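Local coordinates for FERM, RhoGEF and pleckstrin domain protein 2 (Danio rerio, PDB 6D21) that probably acts as a guanine nucleotide exchange factor that activates RAC1 in semaphorin and actin signalling, the present chain being its FERM region, at residues A139-L144 against V156-M161; F95-F100 against S175-L180. One frame throughout, in Å; residues are numbered along the deposited sequence.

From the N terminus, the chain first forms the ubiquitin-like lobe of the FERM region and then enters the helical central lobe. Helix 94-110 gives contact 2 its first segment. Helix 117-132 follows, and then helix 137-146, whose residues 139-144 meet 156-161, at the start of helix 157-164. Contact 1 closes this short loop. Helix 172-183 comes next and returns to helix 94-110, closing contact 2 over a much longer loop that encloses contact 1. The two do not cross. Their centres are about 21 Å apart, their nearest atoms about 11 Å, and they do not touch. Contact 2 joins the first and last helices of the central lobe, and contact 1 joins two helices in between.

Contact 1: A139-L144 against V156-M161; sequences ADREFL and VQEKIM
Arg141 reaches across to Glu158 in a salt bridge made of two weak hydrogen bonds. NH1 of Arg141 lies 3.2 Å from OE2 of Glu158. NH2 of Arg141 pairs with OE1 of Glu158 at 3.4 Å. Guanidinium and carboxylate planes are 25° apart. NE of Arg141 has a second acidic partner, Asp137, just before the segment. The Met161 methyl, CE, sits 3.8 Å above the centre of one guanidinium face. A bend at chi3 (-66°) turns CE that way, while SD of Met161 touches CG of Arg141 at 3.6 Å.

The Gln157 carboxamide makes no hydrogen bond across the contact. Its OE1 lies 3.3 Å from the Leu144 carbonyl O, but both are acceptors. NE2 of Gln153 satisfies this OE1. Asp140 offers CB to CG of Met161 at 3.8 Å. Its OD2 is hydrogen-bonded to ND1 of His164, and OD1 takes a weak bond from the Asp136 backbone N. CD1 of Leu144 packs on CG of Met161 at 3.8 Å and, more loosely, on CG2 of Ile160.

The helix axes of the two segments run at 132° within the central FERM lobe. Helix 117-132 touches both partners, through Asp140 on one and Lys159 on the other.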
# COMPACT_ATOMS: atom_id res chain seq x y z
N ALA A 139 12.40 -28.60 4.01
CA ALA A 139 11.35 -27.89 3.28
C ALA A 139 11.48 -26.37 3.41
O ALA A 139 11.10 -25.63 2.50
CB ALA A 139 9.98 -28.33 3.75
N ASP A 140 11.99 -25.91 4.55
CA ASP A 140 12.18 -24.48 4.75
C ASP A 140 13.33 -23.95 3.88
O ASP A 140 13.21 -22.90 3.27
CB ASP A 140 12.45 -24.17 6.22
CG ASP A 140 11.17 -24.08 7.04
OD1 ASP A 140 10.26 -24.91 6.83
OD2 ASP A 140 11.06 -23.16 7.88
N ARG A 141 14.43 -24.70 3.81
CA ARG A 141 15.55 -24.29 2.98
C ARG A 141 15.17 -24.31 1.50
O ARG A 141 15.57 -23.43 0.73
CB ARG A 141 16.76 -25.17 3.26
CG ARG A 141 17.27 -25.02 4.68
CD ARG A 141 18.37 -26.00 5.05
NE ARG A 141 18.74 -25.82 6.45
CZ ARG A 141 19.63 -24.93 6.88
NH1 ARG A 141 20.27 -24.15 6.01
NH2 ARG A 141 19.89 -24.82 8.17
N GLU A 142 14.39 -25.32 1.10
CA GLU A 142 13.93 -25.41 -0.29
C GLU A 142 13.01 -24.24 -0.63
O GLU A 142 13.13 -23.63 -1.70
CB GLU A 142 13.22 -26.74 -0.53
N PHE A 143 12.09 -23.93 0.27
CA PHE A 143 11.18 -22.81 0.07
C PHE A 143 11.93 -21.48 -0.07
O PHE A 143 11.62 -20.68 -0.96
CB PHE A 143 10.18 -22.74 1.23
CG PHE A 143 9.17 -21.62 1.08
CD1 PHE A 143 8.06 -21.78 0.26
CD2 PHE A 143 9.32 -20.42 1.76
CE1 PHE A 143 7.13 -20.77 0.12
CE2 PHE A 143 8.39 -19.39 1.63
CZ PHE A 143 7.29 -19.57 0.81
N LEU A 144 12.91 -21.24 0.81
CA LEU A 144 13.59 -19.95 0.83
C LEU A 144 14.57 -19.80 -0.34
O LEU A 144 14.90 -18.67 -0.74
CB LEU A 144 14.31 -19.76 2.17
CG LEU A 144 13.41 -19.50 3.39
CD1 LEU A 144 14.23 -19.49 4.69
CD2 LEU A 144 12.62 -18.19 3.25
N VAL A 156 19.78 -13.64 6.27
CA VAL A 156 18.70 -13.57 7.26
C VAL A 156 17.95 -14.90 7.30
O VAL A 156 17.07 -15.12 8.14
CB VAL A 156 17.73 -12.40 6.94
CG1 VAL A 156 16.72 -12.18 8.05
CG2 VAL A 156 18.51 -11.12 6.68
N GLN A 157 18.31 -15.81 6.40
CA GLN A 157 17.51 -17.02 6.22
C GLN A 157 17.56 -17.90 7.46
O GLN A 157 16.55 -18.48 7.84
CB GLN A 157 17.97 -17.79 4.98
CG GLN A 157 17.58 -17.06 3.69
CD GLN A 157 17.94 -17.81 2.41
OE1 GLN A 157 17.28 -17.64 1.37
NE2 GLN A 157 18.98 -18.63 2.47
N GLU A 158 18.72 -17.98 8.11
CA GLU A 158 18.85 -18.78 9.33
C GLU A 158 17.94 -18.24 10.43
O GLU A 158 17.28 -19.01 11.14
CB GLU A 158 20.30 -18.80 9.81
CG GLU A 158 21.26 -19.53 8.88
CD GLU A 158 20.78 -20.93 8.52
OE1 GLU A 158 20.51 -21.72 9.44
OE2 GLU A 158 20.66 -21.23 7.31
N LYS A 159 17.90 -16.92 10.59
CA LYS A 159 17.03 -16.32 11.58
C LYS A 159 15.56 -16.54 11.26
O LYS A 159 14.75 -16.79 12.16
CB LYS A 159 17.28 -14.83 11.71
CG LYS A 159 16.66 -14.28 12.97
CD LYS A 159 16.64 -12.78 13.02
CE LYS A 159 15.80 -12.36 14.21
NZ LYS A 159 16.39 -12.87 15.48
N ILE A 160 15.21 -16.43 9.99
CA ILE A 160 13.85 -16.70 9.56
C ILE A 160 13.43 -18.12 9.95
O ILE A 160 12.33 -18.31 10.46
CB ILE A 160 13.70 -16.52 8.04
CG1 ILE A 160 13.82 -15.03 7.67
CG2 ILE A 160 12.37 -17.04 7.54
CD1 ILE A 160 13.77 -14.78 6.18
N MET A 161 14.31 -19.10 9.75
CA MET A 161 13.96 -20.49 10.02
C MET A 161 13.91 -20.76 11.52
O MET A 161 13.02 -21.44 12.01
CB MET A 161 14.94 -21.44 9.33
CG MET A 161 14.74 -21.54 7.81
SD MET A 161 15.93 -22.60 6.98
CE MET A 161 17.46 -21.71 7.25

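Contact 2: F95-F100 against S175-L180; sequences FTRYLF and SDFQVL
The Arg97 guanidinium has CE1 of Phe177 over one face, with the two planes 50° apart, so this is no parallel stack. The approach to the Phe177 ring is oblique: NE of Arg97 lies 3.7 Å from CD1, and CD of Arg97 is 3.8 Å from CE1. Arg97 bends at chi3 (-58°), which places NE beside the ring. The Tyr98 ring receives OD2 of Asp176, also obliquely, 3.6 Å from CD1. Ring and carboxylate planes are 34° apart. At the Phe100 ring, the Thr96 carbonyl O lies at the edge, in plane.

Leu180 splits its two methyls between two residues: CD1 touches CB of Arg97 at 3.7 Å and CD2 meets CB of Phe100 at 3.6 Å. The Phe100 ring itself leads away from helix 172-183, toward Phe45 and Val81 of the ubiquitin-like lobe. Helix 94-110 thus touches that lobe as well as the last helix of its own. The two segment axes approach to 9.0 Å.

No hydrogen bond or salt bridge joins the segments. NH1 of Arg97 is held by the Leu91 carbonyl O, and OD1 of Asp176 has a weak bond from Ser101. Arg97 and Asp176 have opposite charges, but NE of the first and OD2 of the second are 6.9 Å apart. Cohesion therefore rests on van der Waals contact, with any attraction between the charges probably modest.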
# COMPACT_ATOMS: atom_id res chain seq x y z
N PHE A 95 -10.71 -13.47 4.33
CA PHE A 95 -10.13 -13.22 3.02
C PHE A 95 -9.54 -11.82 2.93
O PHE A 95 -8.49 -11.62 2.30
CB PHE A 95 -11.19 -13.42 1.92
CG PHE A 95 -10.68 -13.19 0.53
CD1 PHE A 95 -9.67 -13.97 -0.00
CD2 PHE A 95 -11.24 -12.20 -0.27
CE1 PHE A 95 -9.22 -13.76 -1.29
CE2 PHE A 95 -10.77 -11.99 -1.56
CZ PHE A 95 -9.77 -12.77 -2.06
N THR A 96 -10.21 -10.85 3.54
CA THR A 96 -9.70 -9.48 3.52
C THR A 96 -8.39 -9.39 4.28
O THR A 96 -7.47 -8.72 3.83
CB THR A 96 -10.71 -8.48 4.16
OG1 THR A 96 -12.00 -8.69 3.60
CG2 THR A 96 -10.29 -7.03 3.88
N ARG A 97 -8.32 -10.05 5.44
CA ARG A 97 -7.10 -10.07 6.24
C ARG A 97 -5.99 -10.78 5.48
O ARG A 97 -4.84 -10.39 5.58
CB ARG A 97 -7.32 -10.76 7.59
CG ARG A 97 -8.24 -9.97 8.52
CD ARG A 97 -8.24 -10.54 9.95
NE ARG A 97 -8.65 -11.94 9.99
CZ ARG A 97 -9.90 -12.34 10.21
NH1 ARG A 97 -10.85 -11.44 10.41
NH2 ARG A 97 -10.19 -13.63 10.25
N TYR A 98 -6.34 -11.84 4.75
CA TYR A 98 -5.39 -12.53 3.87
C TYR A 98 -4.79 -11.57 2.84
O TYR A 98 -3.56 -11.50 2.67
CB TYR A 98 -6.10 -13.70 3.18
CG TYR A 98 -5.28 -14.39 2.10
CD1 TYR A 98 -4.01 -14.89 2.37
CD2 TYR A 98 -5.81 -14.59 0.82
CE1 TYR A 98 -3.27 -15.56 1.38
CE2 TYR A 98 -5.08 -15.26 -0.18
CZ TYR A 98 -3.82 -15.74 0.11
OH TYR A 98 -3.10 -16.38 -0.89
N LEU A 99 -5.65 -10.80 2.18
CA LEU A 99 -5.20 -9.84 1.18
C LEU A 99 -4.30 -8.80 1.81
O LEU A 99 -3.28 -8.42 1.21
CB LEU A 99 -6.38 -9.16 0.48
CG LEU A 99 -7.20 -10.02 -0.50
CD1 LEU A 99 -8.14 -9.15 -1.33
CD2 LEU A 99 -6.29 -10.82 -1.43
N PHE A 100 -4.64 -8.33 3.01
CA PHE A 100 -3.74 -7.39 3.68
C PHE A 100 -2.39 -8.01 4.01
O PHE A 100 -1.37 -7.36 3.84
CB PHE A 100 -4.38 -6.80 4.94
CG PHE A 100 -5.10 -5.52 4.69
CD1 PHE A 100 -6.39 -5.52 4.22
CD2 PHE A 100 -4.45 -4.30 4.88
CE1 PHE A 100 -7.06 -4.32 3.93
CE2 PHE A 100 -5.12 -3.10 4.62
CZ PHE A 100 -6.43 -3.12 4.14
N SER A 175 -1.69 -17.24 11.06
CA SER A 175 -0.45 -16.65 10.56
C SER A 175 -0.70 -15.27 9.98
O SER A 175 0.06 -14.32 10.27
CB SER A 175 0.19 -17.55 9.52
OG SER A 175 0.51 -18.81 10.11
N ASP A 176 -1.74 -15.15 9.15
CA ASP A 176 -2.10 -13.85 8.59
C ASP A 176 -2.34 -12.83 9.70
O ASP A 176 -1.95 -11.67 9.59
CB ASP A 176 -3.36 -13.94 7.71
CG ASP A 176 -3.14 -14.78 6.45
OD1 ASP A 176 -1.98 -14.90 6.01
OD2 ASP A 176 -4.14 -15.29 5.90
N PHE A 177 -3.01 -13.27 10.76
CA PHE A 177 -3.32 -12.37 11.87
C PHE A 177 -2.04 -11.85 12.54
O PHE A 177 -1.94 -10.65 12.84
CB PHE A 177 -4.22 -13.07 12.90
CG PHE A 177 -5.23 -12.15 13.52
CD1 PHE A 177 -6.54 -12.13 13.07
CD2 PHE A 177 -4.84 -11.26 14.51
CE1 PHE A 177 -7.46 -11.27 13.62
CE2 PHE A 177 -5.76 -10.38 15.08
CZ PHE A 177 -7.08 -10.39 14.63
N GLN A 178 -1.07 -12.74 12.77
CA GLN A 178 0.21 -12.36 13.37
C GLN A 178 0.96 -11.37 12.49
O GLN A 178 1.56 -10.42 12.97
CB GLN A 178 1.08 -13.59 13.59
CG GLN A 178 0.45 -14.65 14.45
CD GLN A 178 0.72 -14.43 15.91
OE1 GLN A 178 0.57 -13.32 16.42
NE2 GLN A 178 1.16 -15.49 16.59
N VAL A 179 0.92 -11.62 11.18
CA VAL A 179 1.59 -10.70 10.25
C VAL A 179 0.98 -9.30 10.40
O VAL A 179 1.70 -8.32 10.52
CB VAL A 179 1.48 -11.16 8.79
CG1 VAL A 179 1.87 -10.03 7.83
CG2 VAL A 179 2.31 -12.40 8.58
N LEU A 180 -0.35 -9.22 10.42
CA LEU A 180 -1.01 -7.93 10.54
C LEU A 180 -0.72 -7.26 11.88
O LEU A 180 -0.46 -6.06 11.92
CB LEU A 180 -2.52 -8.07 10.37
CG LEU A 180 -2.96 -8.62 9.02
CD1 LEU A 180 -4.46 -8.85 9.03
CD2 LEU A 180 -2.56 -7.67 7.94